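Local structure of molinate hydrolase (Gulosibacter molinativorax, 4UB9) at residues Arg117-Gly120 and Asn121-Lys124; Ser197-Phe200 and Ala201-Asp205. The protein hydrolyses the thiocarbamate herbicide molinate, and is a zinc-binding member of the amidohydrolase family that probably acts on carbon-nitrogen bonds other than peptide bonds. All blocks are in the same frame, centred on the assembly; numbering follows the deposited sequence.

Contacts 1 and 2 both lie away from the zinc site, and each borders a second subunit. Contact 1, at 117-124, is the more buried: it is the turn between helices 111-118 and 122-135, and a tyrosine ring lies under its backbone. Contact 2, at 197-205, is the first turns of helix 198-209; it is partly buried, with Phe200 and Met204 inside and Arg198 exposed. Turn and aromatic packing mark the first, helical backbone bonds and charged side chains the second. They meet directly: Glu119 OE2 and Arg203 NE form a salt bridge of 2.8 Å, and Met204 SD packs 3.3 Å from Tyr122 OH.

Contact 1: Arg117-Gly120 and Asn121-Lys124; sequences RFEG and NYYK
Tyr122 lays its ring beneath the turn backbone, with Phe118 O and Gly120 N over one face, Phe118 O 3.6 Å above the ring plane and displaced toward the rim. Tyr122 CZ reaches to 3.4 Å from Glu119 CA, and its hydroxyl end touches the Glu119 side chain, OH lying 3.3 Å from Glu119 CB. The first torsion of Tyr122 (chi1 -64°) sets CG opposite its carbonyl carbon and carries the ring back under the preceding turn, where CE1 also meets Phe118 CB at 4.3 Å. Tyr122 OH is hydrogen-bonded to Leu115 O, in the last turn of helix 111-118, which pins the far end of the ring. The backbone above it is a type II beta turn from Phe118 to Asn121, closed by Asn121 N donating to Phe118 O over 2.9 Å. Through this turn the chain passes from helix 111-118 into helix 122-135. Gly120 has a positive phi of 103°, where a side chain would be jammed against the carbonyl oxygen of Glu119. Asn121 occupies the N-cap position of the second helix, although its side chain makes no capping bond; its amide carbon CG lies 3.5 Å from Gly120 C. Glu119 stretches past the tyrosine, its carboxylate plane 38° from that of the ring. Two charges hold that carboxylate: Arg203 of the same chain at OE2 and Arg117 of the second subunit at OE1. Tyr123 turns to the same subunit, its OH hydrogen-bonded to Val494 O there.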
# COMPACT_ATOMS: atom_id res chain seq x y z
N ARG A 117 -1.29 -6.78 23.00
CA ARG A 117 -1.99 -6.48 24.23
C ARG A 117 -1.92 -7.64 25.19
O ARG A 117 -1.86 -7.45 26.38
CB ARG A 117 -3.46 -6.12 23.94
CG ARG A 117 -4.21 -5.51 25.14
CD ARG A 117 -5.69 -5.30 24.80
NE ARG A 117 -5.92 -4.37 23.72
CZ ARG A 117 -5.91 -3.04 23.86
NH1 ARG A 117 -5.67 -2.49 25.03
NH2 ARG A 117 -6.12 -2.26 22.80
N PHE A 118 -1.97 -8.86 24.67
CA PHE A 118 -2.05 -10.03 25.56
C PHE A 118 -0.80 -10.85 25.71
O PHE A 118 -0.83 -11.87 26.36
CB PHE A 118 -3.24 -10.89 25.16
CG PHE A 118 -4.52 -10.13 25.24
CD1 PHE A 118 -4.97 -9.67 26.47
CD2 PHE A 118 -5.21 -9.76 24.11
CE1 PHE A 118 -6.12 -8.91 26.58
CE2 PHE A 118 -6.37 -8.99 24.20
CZ PHE A 118 -6.82 -8.57 25.45
N GLU A 119 0.32 -10.38 25.15
CA GLU A 119 1.60 -11.08 25.28
C GLU A 119 1.91 -11.26 26.76
O GLU A 119 1.78 -10.33 27.51
CB GLU A 119 2.79 -10.36 24.61
CG GLU A 119 4.02 -11.27 24.51
CD GLU A 119 5.10 -10.81 23.54
OE1 GLU A 119 5.20 -9.60 23.27
OE2 GLU A 119 5.86 -11.68 23.04
N GLY A 120 2.29 -12.47 27.16
CA GLY A 120 2.47 -12.80 28.57
C GLY A 120 1.31 -13.62 29.12
O GLY A 120 1.46 -14.29 30.14
N ASN A 121 0.15 -13.55 28.46
CA ASN A 121 -1.06 -14.18 28.95
C ASN A 121 -1.82 -15.01 27.94
O ASN A 121 -3.03 -15.21 28.07
CB ASN A 121 -2.03 -13.12 29.45
CG ASN A 121 -1.62 -12.52 30.77
OD1 ASN A 121 -1.38 -11.32 30.85
ND2 ASN A 121 -1.42 -13.35 31.76
N TYR A 122 -1.14 -15.47 26.91
CA TYR A 122 -1.85 -16.13 25.83
C TYR A 122 -2.62 -17.34 26.35
O TYR A 122 -3.76 -17.55 25.94
CB TYR A 122 -0.90 -16.51 24.70
CG TYR A 122 -0.25 -15.33 24.02
CD1 TYR A 122 -1.01 -14.27 23.53
CD2 TYR A 122 1.11 -15.30 23.83
CE1 TYR A 122 -0.41 -13.20 22.89
CE2 TYR A 122 1.72 -14.25 23.19
CZ TYR A 122 0.97 -13.20 22.72
OH TYR A 122 1.61 -12.15 22.09
N TYR A 123 -2.05 -18.08 27.30
CA TYR A 123 -2.74 -19.26 27.83
C TYR A 123 -4.06 -18.86 28.50
O TYR A 123 -5.04 -19.61 28.44
CB TYR A 123 -1.89 -20.10 28.78
CG TYR A 123 -1.59 -19.52 30.16
CD1 TYR A 123 -0.57 -18.59 30.31
CD2 TYR A 123 -2.32 -19.87 31.27
CE1 TYR A 123 -0.30 -18.02 31.55
CE2 TYR A 123 -2.04 -19.35 32.52
CZ TYR A 123 -1.02 -18.42 32.65
OH TYR A 123 -0.69 -17.90 33.89
N LYS A 124 -4.09 -17.68 29.11
CA LYS A 124 -5.34 -17.20 29.76
C LYS A 124 -6.35 -16.74 28.75
O LYS A 124 -7.55 -16.88 28.95
CB LYS A 124 -5.05 -16.06 30.71
CG LYS A 124 -4.39 -16.53 31.98
CD LYS A 124 -4.12 -15.40 32.95
CE LYS A 124 -3.54 -15.99 34.22
NZ LYS A 124 -2.70 -15.00 34.94

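Contact 2: Ser197-Phe200 and Ala201-Asp205; sequences SRTF and ADRMD
Asp202 N donates to Arg198 O over 2.8 Å, an i to i+4 bond of the alpha helix that Ala201 N to Ser197 O begins. Ser197 OG accepts the Phe200 N-H over 3.1 Å and is also hydrogen-bonded to Glu113 of the second subunit. Ser197 is the N-cap residue, and the first of these is its capping bond: the hydroxyl takes up an amide that has no carbonyl of a preceding turn to bond to. Met204 crosses one face of the Phe200 ring in a CH-pi contact, CG standing 3.9 Å from the centroid and 21° off the normal. Its sulfur lies obliquely to the same ring, SD 4.5 Å from the centroid, a Met-aromatic contact. With CG of Phe200 swung away from its own amide nitrogen (chi1 -178°), the ring runs alongside the next turn and meets Arg203 at its edge, where NH2 approaches CD1 to 3.3 Å and the ring and guanidinium planes stand 56° apart. A serine in place of Phe200 would probably leave Met204 CG without the face it covers, open a gap beside Leu115 and Ala116, and cost Arg117 of the second subunit its cation-pi partner. Arg198 NH1 and Asp202 OD2 form a long salt bridge of 3.9 Å, the oxygen lying at the guanidinium edge; Asp202 OD1 is paired with Arg193. The Arg203 guanidinium is held by Glu119 of the same chain at NE and by Asp380 of the second subunit at NH1. Within its own chain, helix 198-209 lies against helix 111-118, Phe200 touching Leu115 and Ala116 and Met204 touching Leu115.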
# COMPACT_ATOMS: atom_id res chain seq x y z
N SER A 197 7.22 -3.79 14.36
CA SER A 197 8.60 -4.17 14.42
C SER A 197 8.78 -5.56 13.80
O SER A 197 7.94 -6.44 13.98
CB SER A 197 9.15 -4.16 15.86
OG SER A 197 8.49 -5.12 16.67
N ARG A 198 9.90 -5.74 13.11
CA ARG A 198 10.27 -7.04 12.60
C ARG A 198 10.49 -8.01 13.75
O ARG A 198 10.08 -9.18 13.69
CB ARG A 198 11.50 -6.91 11.74
CG ARG A 198 12.00 -8.20 11.11
CD ARG A 198 13.27 -7.91 10.30
NE ARG A 198 14.32 -7.13 10.98
CZ ARG A 198 15.00 -7.48 12.09
NH1 ARG A 198 14.75 -8.61 12.76
NH2 ARG A 198 15.92 -6.64 12.56
N THR A 199 11.09 -7.52 14.83
CA THR A 199 11.38 -8.39 15.98
C THR A 199 10.10 -9.00 16.55
O THR A 199 10.03 -10.22 16.79
CB THR A 199 12.08 -7.59 17.09
OG1 THR A 199 13.29 -7.04 16.57
CG2 THR A 199 12.40 -8.51 18.26
N PHE A 200 9.07 -8.17 16.73
CA PHE A 200 7.79 -8.65 17.29
C PHE A 200 7.09 -9.57 16.30
O PHE A 200 6.61 -10.63 16.65
CB PHE A 200 6.88 -7.49 17.66
CG PHE A 200 5.56 -7.91 18.28
CD1 PHE A 200 5.52 -8.76 19.37
CD2 PHE A 200 4.38 -7.47 17.76
CE1 PHE A 200 4.32 -9.17 19.91
CE2 PHE A 200 3.17 -7.86 18.30
CZ PHE A 200 3.14 -8.70 19.39
N ALA A 201 7.07 -9.18 15.04
CA ALA A 201 6.46 -10.01 13.99
C ALA A 201 7.11 -11.39 13.91
O ALA A 201 6.43 -12.40 13.82
CB ALA A 201 6.52 -9.32 12.66
N ASP A 202 8.43 -11.43 14.01
CA ASP A 202 9.16 -12.71 13.96
C ASP A 202 8.87 -13.56 15.17
O ASP A 202 8.74 -14.78 15.10
CB ASP A 202 10.69 -12.50 13.83
CG ASP A 202 11.11 -12.01 12.47
OD1 ASP A 202 10.30 -12.03 11.51
OD2 ASP A 202 12.25 -11.55 12.32
N ARG A 203 8.81 -12.93 16.31
CA ARG A 203 8.56 -13.69 17.56
C ARG A 203 7.16 -14.32 17.53
O ARG A 203 6.97 -15.45 17.96
CB ARG A 203 8.74 -12.77 18.78
CG ARG A 203 8.50 -13.48 20.12
CD ARG A 203 9.02 -12.69 21.28
NE ARG A 203 8.19 -11.52 21.59
CZ ARG A 203 8.56 -10.24 21.43
NH1 ARG A 203 9.70 -9.89 20.85
NH2 ARG A 203 7.73 -9.27 21.82
N MET A 204 6.21 -13.60 16.96
CA MET A 204 4.84 -14.11 16.86
C MET A 204 4.73 -15.20 15.82
O MET A 204 4.12 -16.25 16.05
CB MET A 204 3.85 -12.99 16.51
CG MET A 204 3.67 -11.93 17.58
SD MET A 204 2.99 -12.56 19.14
CE MET A 204 4.46 -12.85 20.11
N ASP A 205 5.31 -14.96 14.65
CA ASP A 205 5.33 -16.03 13.64
C ASP A 205 5.95 -17.32 14.20
O ASP A 205 5.47 -18.43 13.94
CB ASP A 205 6.07 -15.59 12.38
CG ASP A 205 5.19 -14.65 11.51
OD1 ASP A 205 3.96 -14.58 11.78
OD2 ASP A 205 5.71 -14.02 10.57